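Techylectin-5A (Tachypleus tridentatus, PDB 1JC9) is a secreted horseshoe crab lectin of innate immunity that recognises acetyl groups on bacteria and erythrocytes and agglutinates these cells. Local coordinates at residues 93-98 against 253-258; 138-143 against 156-161; 143-148 against 243-248; 185-190 against 220-225. All blocks are in the same frame, centred on the assembly; numbering follows the deposited sequence.

Contact 1: residues 93-98 against 253-258; sequences QRRGNY and PQVEMK
R94 and E256 meet in a salt bridge on one face of the strand pair. They form a non-hydrogen-bonded pair, and their side chains lie side by side, pointing the same way. R94 NE donates to E256 OE2 at 2.7 Å in a nearly straight bond, 174° at the hydrogen. The oxygen sits at the edge of the guanidinium, in its plane. NE approaches OE2 on its anti side, 27° out of the carboxylate plane. Water 1 bridges R94 NH2 and E256 OE2. K258 NZ takes the other oxygen, E256 OE1, at 2.6 Å. The carboxylate therefore lies between two cations; this would be expected to favour its ionised form. K258 also reaches D81 and D144.

The backbone bonds are those of an antiparallel ladder. M257 N donates to Q93 O at 3.0 Å, and the return bond is weak. R95 and V255 bond in both directions. CA-H...O contacts run between the strands, among them E256 CA to Q93 O.

On the face of Q93, R95, V255 and M257, aliphatic parts and M257 SD touch. V255 CG2 lies against R95 CG at 3.5 Å. M257 SD meets Q93 CB at 3.9 Å. R95 is bent at chi2 (-53°) and chi3, and its guanidinium leads away to the carbonyls of L224 and G226. Q93 NE2 bonds N225 OD1; Q93 OE1 is buried with no partner in the model.

Water 2 links Y98 OH to Q254 OE1 beyond the strand end. The arrangement is one antiparallel pairing, strands 89-95 and 250-261, within the large sheet of the fibrinogen C-terminal domain.

Contact 2: residues 138-143 against 156-161; sequences NYMIRF and IYQDFW
I141 and Y157 form an antiparallel hydrogen-bonded pair with a bond in each direction, I141 N to Y157 O at 2.9 Å and Y157 N to I141 O at 3.0 Å. The chain turns a corner at Q158 and D159. Past it, F160 N donates to Y139 O at 2.8 Å.

I141 fills the inside of this corner. CG1 anti to the backbone N (chi1 179°) sends that branch toward F160. The second torsion, also extended, carries CD1 over the centre of one face of the ring, a CH-pi contact 3.9 Å from the centroid. The CG2 branch touches Y157 CB and the base of F160. F143 and Y157 meet rim to rim, with their planes at 84°.

On the face of R142 and I156, I156 CD1 is pressed against the aliphatic part of R142, 3.3 Å from its CG. The guanidinium goes on to a salt bridge with D144. M140 SD rests near I156 CG2. At the corner, N138 ND2 donates to D159 OD1 at 3.0 Å. The amide and carboxylate planes are nearly coplanar.

The pair belongs to the hairpin of strands 139-146 and 152-162. Strand 250-261 runs along the other edge of 139-146, with I259 against Y139 and F160. Helix 127-136 touches F160 through T134, and F184 packs edge-to-face on both F143 and Y157.

Contact 3: residues 143-148 against 243-248; sequences FDLKDK and RAWKGY. With NAG (2-acetamido-2-deoxy-beta-D-glucopyranose), chain B.
W245 and K246, neighbours in one short helix, reach across to D147 and L145 while the backbones stay well apart. The closest CA atoms, D147 and K246, are 8.8 Å from each other. The bend of K246 at chi2 (-69°) places CD, and the chain then runs over the W245 ring, with CE above one face toward its rim. K246 NZ makes a salt bridge to D147 OD2 at 3.1 Å. The two side chains cross at about a right angle. The oxygen is met on its anti side, 27° out of the carboxylate plane. D147 OD2 also comes within 3.6 Å of W245 CZ2, while D147 OD1 accepts from D151 N.

The far end of the indole meets the strand. W245 CZ3 touches L145 CB at 3.8 Å, and K146 N lies at the ring edge.

The other end of the segment faces the sugar. NAG O1 donates to Y248 OH at 2.7 Å, and NAG C8 lies over one face of the Y248 ring. G247, with positive phi, leads to Y248.

Helix 243-246 stands between the pocket and the end of strand 139-146. W245 also touches R153 of strand 152-162 and L252 of strand 250-261.

Contact 4: residues 185-190 against 220-225; sequences GRHNGH and HESNLN. With NAG (2-acetamido-2-deoxy-beta-D-glucopyranose), chain B.
R186 presents the centre of one guanidinium face to E221 CG, 3.6 Å above the plane. The guanidinium and carboxylate are stacked, with planes 20° apart. The salt bridge from R186 NH1 to E221 OE2 is long, and no N-H points at the oxygen. R243 gives E221 OE2 a closer partner. NAG O1 lies at the guanidinium edge, near its plane. It accepts from R186 NH2 at 3.0 Å and weakly from NH1. H220 N also lies at the edge, in plane. The bend at chi3 (78°) turns R186 NE off the extended chain, beside E221 CG at 3.7 Å; NE is buried and has no partner in the model.

The H220 ring is sandwiched. NAG C8, the acetyl methyl, lies 3.6 Å above one face toward the rim, and N223 CB covers the centre of the opposite face. H220 NE2 is held by the carbonyl of A237.

The H187 ring offers its edge to H220 CB, which is 3.4 Å from CE1. Its NE2 accepts a weak bond from E221 N, and its ND1 is bonded to W215 O.

Backbone and water complete the contact. H220 N donates to NAG O7 at 2.9 Å in a fairly straight bond, 166° at the hydrogen. Water 4 bridges R186 N and E221 OE1.

This is the acetyl-group pocket of the fibrinogen-related lectin, completed by residues such as Y210, C219, Y236 and Y248. R186 and H220 are both implicated in ligand binding.

Contacts 1 and 2 lie in one sheet, their centres about 17 Å apart. Strands 250-261 and 139-146 are neighbours there, and K258 O lies 2.7 Å from R142 N, probably a hydrogen bond. Contact 3 continues strand 139-146 past F143, which it shares with contact 2. P253 CD of contact 1 packs on K146 O at 3.2 Å. Contact 4 joins the sheet to the pocket: L224 CD2 packs on F143 CD2 at 3.4 Å. Contacts 3 and 4 both touch NAG. Y248 OH bonds H220 O at 2.6 Å, and the salt bridge from R243 NH1 to E221 OE2, 2.9 Å, also ties them together.

Contact 1: residues 93-98 against 253-258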
# COMPACT_ATOMS: atom_id res chain seq x y z
N GLN A 93 0.89 4.13 1.76
CA GLN A 93 1.20 4.26 0.33
C GLN A 93 0.25 5.25 -0.34
O GLN A 93 -0.92 5.35 0.04
CB GLN A 93 1.09 2.91 -0.39
CG GLN A 93 1.52 2.95 -1.87
CD GLN A 93 0.35 3.08 -2.85
OE1 GLN A 93 -0.70 3.63 -2.53
NE2 GLN A 93 0.55 2.58 -4.07
N ARG A 94 0.76 5.97 -1.33
CA ARG A 94 -0.06 6.92 -2.09
C ARG A 94 0.51 7.16 -3.48
O ARG A 94 1.72 7.26 -3.65
CB ARG A 94 -0.19 8.27 -1.37
CG ARG A 94 -1.09 9.25 -2.12
CD ARG A 94 -1.11 10.65 -1.51
NE ARG A 94 -1.71 10.68 -0.17
CZ ARG A 94 -1.04 11.03 0.93
NH1 ARG A 94 0.24 11.38 0.85
NH2 ARG A 94 -1.66 11.05 2.10
N ARG A 95 -0.39 7.24 -4.46
CA ARG A 95 -0.02 7.52 -5.85
C ARG A 95 -0.86 8.73 -6.26
O ARG A 95 -2.04 8.83 -5.90
CB ARG A 95 -0.34 6.34 -6.78
CG ARG A 95 0.38 5.04 -6.45
CD ARG A 95 1.89 5.22 -6.34
NE ARG A 95 2.54 5.62 -7.59
CZ ARG A 95 2.83 4.79 -8.59
NH1 ARG A 95 2.51 3.49 -8.52
NH2 ARG A 95 3.46 5.25 -9.66
N GLY A 96 -0.26 9.64 -7.00
CA GLY A 96 -0.97 10.82 -7.46
C GLY A 96 -0.11 11.52 -8.49
O GLY A 96 1.00 11.07 -8.77
N ASN A 97 -0.62 12.61 -9.07
CA ASN A 97 0.15 13.35 -10.06
C ASN A 97 0.89 14.46 -9.31
O ASN A 97 0.39 15.58 -9.22
CB ASN A 97 -0.78 13.96 -11.11
CG ASN A 97 -0.04 14.38 -12.36
OD1 ASN A 97 1.10 14.86 -12.29
ND2 ASN A 97 -0.68 14.23 -13.51
N TYR A 98 2.06 14.14 -8.78
CA TYR A 98 2.83 15.11 -8.01
C TYR A 98 4.13 15.58 -8.65
O TYR A 98 4.92 16.27 -8.01
CB TYR A 98 3.14 14.53 -6.62
CG TYR A 98 1.91 14.23 -5.80
CD1 TYR A 98 1.15 15.27 -5.25
CD2 TYR A 98 1.49 12.92 -5.58
CE1 TYR A 98 0.01 15.00 -4.50
CE2 TYR A 98 0.34 12.65 -4.84
CZ TYR A 98 -0.39 13.69 -4.30
OH TYR A 98 -1.52 13.42 -3.57
N PRO A 253 -5.56 7.24 -11.48
CA PRO A 253 -4.79 8.46 -11.22
C PRO A 253 -4.48 8.74 -9.75
O PRO A 253 -3.52 9.45 -9.45
CB PRO A 253 -5.65 9.54 -11.86
CG PRO A 253 -7.03 9.03 -11.64
CD PRO A 253 -6.90 7.56 -11.98
N GLN A 254 -5.29 8.20 -8.85
CA GLN A 254 -5.06 8.41 -7.41
C GLN A 254 -5.48 7.22 -6.57
O GLN A 254 -6.61 6.75 -6.67
CB GLN A 254 -5.83 9.64 -6.91
CG GLN A 254 -5.33 10.96 -7.44
CD GLN A 254 -5.97 12.13 -6.72
OE1 GLN A 254 -5.76 12.32 -5.52
NE2 GLN A 254 -6.76 12.91 -7.44
N VAL A 255 -4.56 6.73 -5.74
CA VAL A 255 -4.86 5.60 -4.86
C VAL A 255 -4.12 5.79 -3.54
O VAL A 255 -3.14 6.53 -3.46
CB VAL A 255 -4.41 4.24 -5.48
CG1 VAL A 255 -5.01 4.06 -6.86
CG2 VAL A 255 -2.90 4.16 -5.54
N GLU A 256 -4.62 5.14 -2.49
CA GLU A 256 -4.01 5.21 -1.17
C GLU A 256 -4.27 3.91 -0.44
O GLU A 256 -5.34 3.32 -0.56
CB GLU A 256 -4.59 6.34 -0.32
CG GLU A 256 -4.34 7.75 -0.80
CD GLU A 256 -4.80 8.78 0.22
OE1 GLU A 256 -5.71 8.47 1.02
OE2 GLU A 256 -4.25 9.90 0.23
N MET A 257 -3.27 3.46 0.32
CA MET A 257 -3.38 2.26 1.14
C MET A 257 -3.17 2.79 2.55
O MET A 257 -2.22 3.53 2.81
CB MET A 257 -2.28 1.26 0.75
CG MET A 257 -2.47 0.69 -0.65
SD MET A 257 -1.02 -0.19 -1.28
CE MET A 257 -0.95 -1.57 -0.13
N LYS A 258 -4.07 2.44 3.46
CA LYS A 258 -3.99 2.93 4.84
C LYS A 258 -4.50 1.89 5.83
O LYS A 258 -5.39 1.09 5.51
CB LYS A 258 -4.81 4.22 4.96
CG LYS A 258 -6.27 4.04 4.55
CD LYS A 258 -6.99 5.37 4.32
CE LYS A 258 -6.51 6.04 3.06
NZ LYS A 258 -7.31 7.26 2.73
O HOH W 1 -4.56 10.90 2.94
O HOH W 2 -3.34 11.75 -4.41

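Contact 2: residues 138-143 against 156-161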
# COMPACT_ATOMS: atom_id res chain seq x y z
N ASN A 138 -3.54 -5.87 15.87
CA ASN A 138 -4.34 -6.26 14.71
C ASN A 138 -4.92 -5.10 13.92
O ASN A 138 -5.69 -4.29 14.44
CB ASN A 138 -5.44 -7.23 15.15
CG ASN A 138 -6.08 -7.95 13.98
OD1 ASN A 138 -5.42 -8.27 13.00
ND2 ASN A 138 -7.37 -8.23 14.09
N TYR A 139 -4.55 -5.03 12.64
CA TYR A 139 -5.01 -3.96 11.76
C TYR A 139 -5.80 -4.45 10.56
O TYR A 139 -5.71 -5.60 10.15
CB TYR A 139 -3.82 -3.17 11.19
CG TYR A 139 -3.08 -2.31 12.18
CD1 TYR A 139 -2.10 -2.83 13.01
CD2 TYR A 139 -3.38 -0.95 12.28
CE1 TYR A 139 -1.42 -2.02 13.92
CE2 TYR A 139 -2.72 -0.14 13.19
CZ TYR A 139 -1.74 -0.67 14.00
OH TYR A 139 -1.11 0.14 14.90
N MET A 140 -6.59 -3.53 10.01
CA MET A 140 -7.34 -3.81 8.79
C MET A 140 -6.74 -2.81 7.81
O MET A 140 -6.25 -1.75 8.21
CB MET A 140 -8.84 -3.55 8.96
CG MET A 140 -9.23 -2.13 9.33
SD MET A 140 -11.03 -1.90 9.26
CE MET A 140 -11.58 -3.19 10.36
N ILE A 141 -6.72 -3.15 6.53
CA ILE A 141 -6.18 -2.24 5.54
C ILE A 141 -7.30 -1.76 4.64
O ILE A 141 -8.20 -2.51 4.29
CB ILE A 141 -5.07 -2.92 4.67
CG1 ILE A 141 -4.55 -1.92 3.63
CG2 ILE A 141 -5.61 -4.16 3.98
CD1 ILE A 141 -3.34 -2.42 2.86
N ARG A 142 -7.26 -0.48 4.30
CA ARG A 142 -8.28 0.09 3.42
C ARG A 142 -7.63 0.65 2.16
O ARG A 142 -6.61 1.33 2.23
CB ARG A 142 -9.05 1.20 4.15
CG ARG A 142 -10.01 1.96 3.24
CD ARG A 142 -10.88 2.97 4.00
NE ARG A 142 -11.60 3.82 3.05
CZ ARG A 142 -12.92 3.94 2.98
NH1 ARG A 142 -13.70 3.26 3.81
NH2 ARG A 142 -13.46 4.72 2.06
N PHE A 143 -8.23 0.34 1.01
CA PHE A 143 -7.74 0.85 -0.27
C PHE A 143 -8.74 1.90 -0.75
O PHE A 143 -9.93 1.62 -0.86
CB PHE A 143 -7.68 -0.25 -1.34
CG PHE A 143 -6.61 -1.29 -1.12
CD1 PHE A 143 -6.85 -2.39 -0.30
CD2 PHE A 143 -5.38 -1.18 -1.75
CE1 PHE A 143 -5.87 -3.37 -0.12
CE2 PHE A 143 -4.40 -2.15 -1.58
CZ PHE A 143 -4.65 -3.25 -0.76
N ILE A 156 -11.84 -3.07 1.82
CA ILE A 156 -11.33 -3.26 3.17
C ILE A 156 -10.96 -4.72 3.33
O ILE A 156 -11.68 -5.60 2.85
CB ILE A 156 -12.41 -2.94 4.24
CG1 ILE A 156 -12.96 -1.52 4.05
CG2 ILE A 156 -11.83 -3.11 5.64
CD1 ILE A 156 -12.00 -0.43 4.41
N TYR A 157 -9.83 -4.98 3.98
CA TYR A 157 -9.40 -6.35 4.25
C TYR A 157 -9.02 -6.40 5.72
O TYR A 157 -8.19 -5.61 6.18
CB TYR A 157 -8.18 -6.74 3.41
CG TYR A 157 -8.48 -6.88 1.94
CD1 TYR A 157 -8.47 -5.78 1.10
CD2 TYR A 157 -8.81 -8.12 1.40
CE1 TYR A 157 -8.78 -5.89 -0.25
CE2 TYR A 157 -9.13 -8.26 0.05
CZ TYR A 157 -9.11 -7.14 -0.77
OH TYR A 157 -9.43 -7.25 -2.10
N GLN A 158 -9.63 -7.32 6.46
CA GLN A 158 -9.31 -7.46 7.87
C GLN A 158 -8.02 -8.25 8.06
O GLN A 158 -7.52 -8.88 7.12
CB GLN A 158 -10.43 -8.17 8.62
CG GLN A 158 -11.70 -7.36 8.76
CD GLN A 158 -12.63 -7.96 9.80
OE1 GLN A 158 -12.34 -7.92 11.00
NE2 GLN A 158 -13.75 -8.52 9.35
N ASP A 159 -7.49 -8.20 9.28
CA ASP A 159 -6.30 -8.95 9.64
C ASP A 159 -5.17 -8.82 8.62
O ASP A 159 -4.71 -9.81 8.06
CB ASP A 159 -6.65 -10.42 9.83
CG ASP A 159 -7.88 -10.62 10.70
OD1 ASP A 159 -8.04 -9.87 11.69
OD2 ASP A 159 -8.69 -11.53 10.41
N PHE A 160 -4.73 -7.58 8.40
CA PHE A 160 -3.66 -7.31 7.45
C PHE A 160 -2.31 -7.22 8.17
O PHE A 160 -2.17 -6.51 9.16
CB PHE A 160 -3.92 -5.97 6.74
CG PHE A 160 -2.72 -5.43 6.00
CD1 PHE A 160 -2.20 -6.11 4.91
CD2 PHE A 160 -2.11 -4.25 6.42
CE1 PHE A 160 -1.08 -5.62 4.23
CE2 PHE A 160 -0.99 -3.76 5.76
CZ PHE A 160 -0.47 -4.45 4.66
N TRP A 161 -1.33 -7.97 7.66
CA TRP A 161 0.02 -7.94 8.21
C TRP A 161 0.98 -8.66 7.29
O TRP A 161 0.56 -9.46 6.45
CB TRP A 161 0.08 -8.55 9.62
CG TRP A 161 -0.48 -9.95 9.77
CD1 TRP A 161 -1.80 -10.32 9.74
CD2 TRP A 161 0.26 -11.15 10.04
NE1 TRP A 161 -1.92 -11.67 9.98
CE2 TRP A 161 -0.67 -12.20 10.17
CE3 TRP A 161 1.63 -11.43 10.19
CZ2 TRP A 161 -0.28 -13.52 10.44
CZ3 TRP A 161 2.02 -12.74 10.46
CH2 TRP A 161 1.06 -13.77 10.58
O HOH W 3 -2.25 -6.70 11.82

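Contact 3: residues 143-148 against 243-248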
# COMPACT_ATOMS: atom_id res chain seq x y z
N PHE A 143 -8.23 0.34 1.01
CA PHE A 143 -7.74 0.85 -0.27
C PHE A 143 -8.74 1.90 -0.75
O PHE A 143 -9.93 1.62 -0.86
CB PHE A 143 -7.68 -0.25 -1.34
CG PHE A 143 -6.61 -1.29 -1.12
CD1 PHE A 143 -6.85 -2.39 -0.30
CD2 PHE A 143 -5.38 -1.18 -1.75
CE1 PHE A 143 -5.87 -3.37 -0.12
CE2 PHE A 143 -4.40 -2.15 -1.58
CZ PHE A 143 -4.65 -3.25 -0.76
N ASP A 144 -8.26 3.11 -1.02
CA ASP A 144 -9.13 4.16 -1.54
C ASP A 144 -8.68 4.41 -2.97
O ASP A 144 -7.54 4.80 -3.22
CB ASP A 144 -9.02 5.43 -0.70
CG ASP A 144 -9.84 5.36 0.57
OD1 ASP A 144 -11.03 4.99 0.48
OD2 ASP A 144 -9.32 5.67 1.66
N LEU A 145 -9.59 4.18 -3.91
CA LEU A 145 -9.30 4.34 -5.34
C LEU A 145 -10.18 5.39 -6.01
O LEU A 145 -11.36 5.54 -5.67
CB LEU A 145 -9.51 2.99 -6.04
CG LEU A 145 -9.07 1.75 -5.25
CD1 LEU A 145 -9.66 0.50 -5.90
CD2 LEU A 145 -7.55 1.68 -5.21
N LYS A 146 -9.61 6.11 -6.97
CA LYS A 146 -10.35 7.14 -7.69
C LYS A 146 -9.93 7.14 -9.16
O LYS A 146 -8.74 7.02 -9.46
CB LYS A 146 -10.06 8.51 -7.07
CG LYS A 146 -10.76 9.67 -7.77
CD LYS A 146 -10.30 11.02 -7.24
CE LYS A 146 -10.67 11.22 -5.78
NZ LYS A 146 -10.22 12.55 -5.28
N ASP A 147 -10.89 7.27 -10.07
CA ASP A 147 -10.56 7.30 -11.49
C ASP A 147 -10.51 8.74 -12.01
O ASP A 147 -10.66 9.68 -11.22
CB ASP A 147 -11.55 6.47 -12.32
CG ASP A 147 -12.96 7.03 -12.33
OD1 ASP A 147 -13.13 8.26 -12.13
OD2 ASP A 147 -13.90 6.25 -12.54
N LYS A 148 -10.30 8.91 -13.31
CA LYS A 148 -10.20 10.25 -13.89
C LYS A 148 -11.48 11.07 -13.87
O LYS A 148 -11.43 12.30 -13.97
CB LYS A 148 -9.67 10.16 -15.33
CG LYS A 148 -8.32 9.49 -15.43
CD LYS A 148 -7.70 9.63 -16.80
CE LYS A 148 -7.24 11.05 -17.06
NZ LYS A 148 -6.48 11.15 -18.33
N ARG A 243 -8.05 -4.70 -11.20
CA ARG A 243 -8.84 -5.50 -12.13
C ARG A 243 -10.36 -5.52 -11.97
O ARG A 243 -11.08 -5.29 -12.93
CB ARG A 243 -8.33 -6.93 -12.13
CG ARG A 243 -9.01 -7.82 -13.16
CD ARG A 243 -8.59 -9.25 -13.01
NE ARG A 243 -9.26 -10.11 -13.98
CZ ARG A 243 -8.98 -11.40 -14.16
NH1 ARG A 243 -8.03 -11.99 -13.43
NH2 ARG A 243 -9.64 -12.10 -15.07
N ALA A 244 -10.83 -5.81 -10.76
CA ALA A 244 -12.27 -5.91 -10.53
C ALA A 244 -13.06 -4.65 -10.84
O ALA A 244 -14.27 -4.72 -11.06
CB ALA A 244 -12.53 -6.35 -9.09
N TRP A 245 -12.41 -3.50 -10.88
CA TRP A 245 -13.12 -2.27 -11.17
C TRP A 245 -12.89 -1.74 -12.59
O TRP A 245 -13.84 -1.55 -13.34
CB TRP A 245 -12.76 -1.19 -10.15
CG TRP A 245 -13.51 0.11 -10.34
CD1 TRP A 245 -14.74 0.27 -10.92
CD2 TRP A 245 -13.08 1.42 -9.94
NE1 TRP A 245 -15.10 1.60 -10.90
CE2 TRP A 245 -14.11 2.32 -10.30
CE3 TRP A 245 -11.94 1.92 -9.29
CZ2 TRP A 245 -14.03 3.70 -10.05
CZ3 TRP A 245 -11.86 3.29 -9.04
CH2 TRP A 245 -12.90 4.16 -9.42
N LYS A 246 -11.63 -1.53 -12.96
CA LYS A 246 -11.33 -0.98 -14.29
C LYS A 246 -10.60 -1.90 -15.28
O LYS A 246 -10.21 -1.44 -16.35
CB LYS A 246 -10.52 0.31 -14.12
CG LYS A 246 -11.24 1.41 -13.37
CD LYS A 246 -12.39 1.97 -14.18
CE LYS A 246 -12.97 3.23 -13.55
NZ LYS A 246 -14.05 3.82 -14.38
N GLY A 247 -10.43 -3.17 -14.94
CA GLY A 247 -9.75 -4.08 -15.85
C GLY A 247 -8.22 -3.99 -15.83
O GLY A 247 -7.63 -3.57 -14.83
N TYR A 248 -7.59 -4.38 -16.93
CA TYR A 248 -6.13 -4.35 -17.03
C TYR A 248 -5.57 -3.25 -17.93
O TYR A 248 -4.36 -3.23 -18.19
CB TYR A 248 -5.60 -5.70 -17.52
CG TYR A 248 -5.58 -6.79 -16.48
CD1 TYR A 248 -4.99 -6.58 -15.23
CD2 TYR A 248 -6.10 -8.06 -16.76
CE1 TYR A 248 -4.90 -7.60 -14.30
CE2 TYR A 248 -6.01 -9.09 -15.84
CZ TYR A 248 -5.41 -8.85 -14.61
OH TYR A 248 -5.29 -9.87 -13.70
C1 NAG B . -4.24 -13.14 -15.13
C2 NAG B . -2.74 -12.82 -15.61
C3 NAG B . -2.49 -13.60 -16.96
C4 NAG B . -2.61 -15.07 -16.63
C5 NAG B . -4.06 -15.34 -16.10
C6 NAG B . -4.26 -16.81 -15.70
C7 NAG B . -1.77 -10.71 -14.98
C8 NAG B . -1.56 -9.23 -15.13
N2 NAG B . -2.61 -11.38 -15.84
O1 NAG B . -4.59 -12.47 -13.88
O3 NAG B . -1.16 -13.37 -17.44
O4 NAG B . -2.37 -15.87 -17.84
O5 NAG B . -4.38 -14.56 -14.90
O6 NAG B . -5.64 -16.85 -15.24
O7 NAG B . -1.15 -11.28 -14.05

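Contact 4: residues 185-190 against 220-225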
# COMPACT_ATOMS: atom_id res chain seq x y z
N GLY A 185 -7.27 -9.98 -2.87
CA GLY A 185 -7.40 -11.29 -2.27
C GLY A 185 -6.48 -12.37 -2.81
O GLY A 185 -5.93 -13.16 -2.03
N ARG A 186 -6.29 -12.43 -4.12
CA ARG A 186 -5.45 -13.46 -4.70
C ARG A 186 -3.99 -13.36 -4.28
O ARG A 186 -3.22 -14.32 -4.41
CB ARG A 186 -5.54 -13.43 -6.23
CG ARG A 186 -5.08 -14.73 -6.89
CD ARG A 186 -5.36 -14.75 -8.39
NE ARG A 186 -4.40 -13.98 -9.17
CZ ARG A 186 -4.45 -13.83 -10.49
NH1 ARG A 186 -5.43 -14.40 -11.18
NH2 ARG A 186 -3.52 -13.12 -11.12
N HIS A 187 -3.60 -12.21 -3.75
CA HIS A 187 -2.21 -12.00 -3.34
C HIS A 187 -1.89 -12.53 -1.95
O HIS A 187 -0.73 -12.63 -1.57
CB HIS A 187 -1.90 -10.50 -3.45
CG HIS A 187 -1.93 -10.00 -4.86
ND1 HIS A 187 -0.85 -10.12 -5.71
CD2 HIS A 187 -2.94 -9.47 -5.59
CE1 HIS A 187 -1.20 -9.69 -6.91
NE2 HIS A 187 -2.46 -9.29 -6.87
N ASN A 188 -2.92 -12.89 -1.19
CA ASN A 188 -2.73 -13.41 0.15
C ASN A 188 -1.74 -14.57 0.13
O ASN A 188 -1.79 -15.42 -0.76
CB ASN A 188 -4.08 -13.87 0.72
CG ASN A 188 -3.96 -14.43 2.13
OD1 ASN A 188 -3.22 -13.91 2.97
ND2 ASN A 188 -4.72 -15.48 2.41
N GLY A 189 -0.82 -14.59 1.10
CA GLY A 189 0.16 -15.66 1.20
C GLY A 189 1.32 -15.67 0.23
O GLY A 189 1.99 -16.68 0.08
N HIS A 190 1.59 -14.55 -0.43
CA HIS A 190 2.69 -14.48 -1.39
C HIS A 190 3.85 -13.62 -0.90
O HIS A 190 3.66 -12.72 -0.08
CB HIS A 190 2.17 -13.96 -2.73
CG HIS A 190 1.35 -14.96 -3.48
ND1 HIS A 190 1.91 -15.89 -4.33
CD2 HIS A 190 0.02 -15.22 -3.45
CE1 HIS A 190 0.96 -16.69 -4.79
NE2 HIS A 190 -0.19 -16.30 -4.28
N HIS A 220 -0.82 -10.78 -11.18
CA HIS A 220 -1.61 -9.92 -10.31
C HIS A 220 -3.02 -9.59 -10.80
O HIS A 220 -3.38 -9.84 -11.95
CB HIS A 220 -0.89 -8.58 -10.11
CG HIS A 220 -1.00 -7.66 -11.28
ND1 HIS A 220 -2.18 -7.03 -11.63
CD2 HIS A 220 -0.08 -7.27 -12.21
CE1 HIS A 220 -1.99 -6.31 -12.72
NE2 HIS A 220 -0.73 -6.44 -13.09
N GLU A 221 -3.80 -9.02 -9.89
CA GLU A 221 -5.15 -8.55 -10.17
C GLU A 221 -5.15 -7.09 -9.73
O GLU A 221 -6.02 -6.31 -10.11
CB GLU A 221 -6.20 -9.36 -9.40
CG GLU A 221 -6.26 -10.82 -9.84
CD GLU A 221 -7.63 -11.44 -9.59
OE1 GLU A 221 -8.12 -11.41 -8.45
OE2 GLU A 221 -8.21 -11.98 -10.56
N SER A 222 -4.17 -6.72 -8.90
CA SER A 222 -3.99 -5.34 -8.44
C SER A 222 -2.50 -5.05 -8.56
O SER A 222 -1.67 -5.91 -8.27
CB SER A 222 -4.48 -5.16 -6.99
OG SER A 222 -3.86 -6.05 -6.09
N ASN A 223 -2.15 -3.83 -8.98
CA ASN A 223 -0.75 -3.47 -9.19
C ASN A 223 -0.54 -1.99 -8.87
O ASN A 223 -0.02 -1.23 -9.69
CB ASN A 223 -0.40 -3.76 -10.67
CG ASN A 223 1.08 -3.69 -10.97
OD1 ASN A 223 1.90 -4.27 -10.25
ND2 ASN A 223 1.43 -3.00 -12.04
N LEU A 224 -0.94 -1.59 -7.66
CA LEU A 224 -0.85 -0.20 -7.23
C LEU A 224 0.51 0.48 -7.25
O LEU A 224 0.59 1.71 -7.27
CB LEU A 224 -1.50 -0.06 -5.85
CG LEU A 224 -3.02 0.18 -5.88
CD1 LEU A 224 -3.69 -0.59 -7.01
CD2 LEU A 224 -3.61 -0.21 -4.54
N ASN A 225 1.59 -0.31 -7.26
CA ASN A 225 2.92 0.28 -7.32
C ASN A 225 3.45 0.24 -8.75
O ASN A 225 4.66 0.34 -8.97
CB ASN A 225 3.89 -0.46 -6.39
CG ASN A 225 3.64 -0.16 -4.93
OD1 ASN A 225 3.07 0.88 -4.58
ND2 ASN A 225 4.08 -1.06 -4.05
C1 NAG B . -4.24 -13.14 -15.13
C2 NAG B . -2.74 -12.82 -15.61
C3 NAG B . -2.49 -13.60 -16.96
C4 NAG B . -2.61 -15.07 -16.63
C5 NAG B . -4.06 -15.34 -16.10
C6 NAG B . -4.26 -16.81 -15.70
C7 NAG B . -1.77 -10.71 -14.98
C8 NAG B . -1.56 -9.23 -15.13
N2 NAG B . -2.61 -11.38 -15.84
O1 NAG B . -4.59 -12.47 -13.88
O3 NAG B . -1.16 -13.37 -17.44
O4 NAG B . -2.37 -15.87 -17.84
O5 NAG B . -4.38 -14.56 -14.90
O6 NAG B . -5.64 -16.85 -15.24
O7 NAG B . -1.15 -11.28 -14.05
O HOH W 4 -8.06 -11.12 -6.01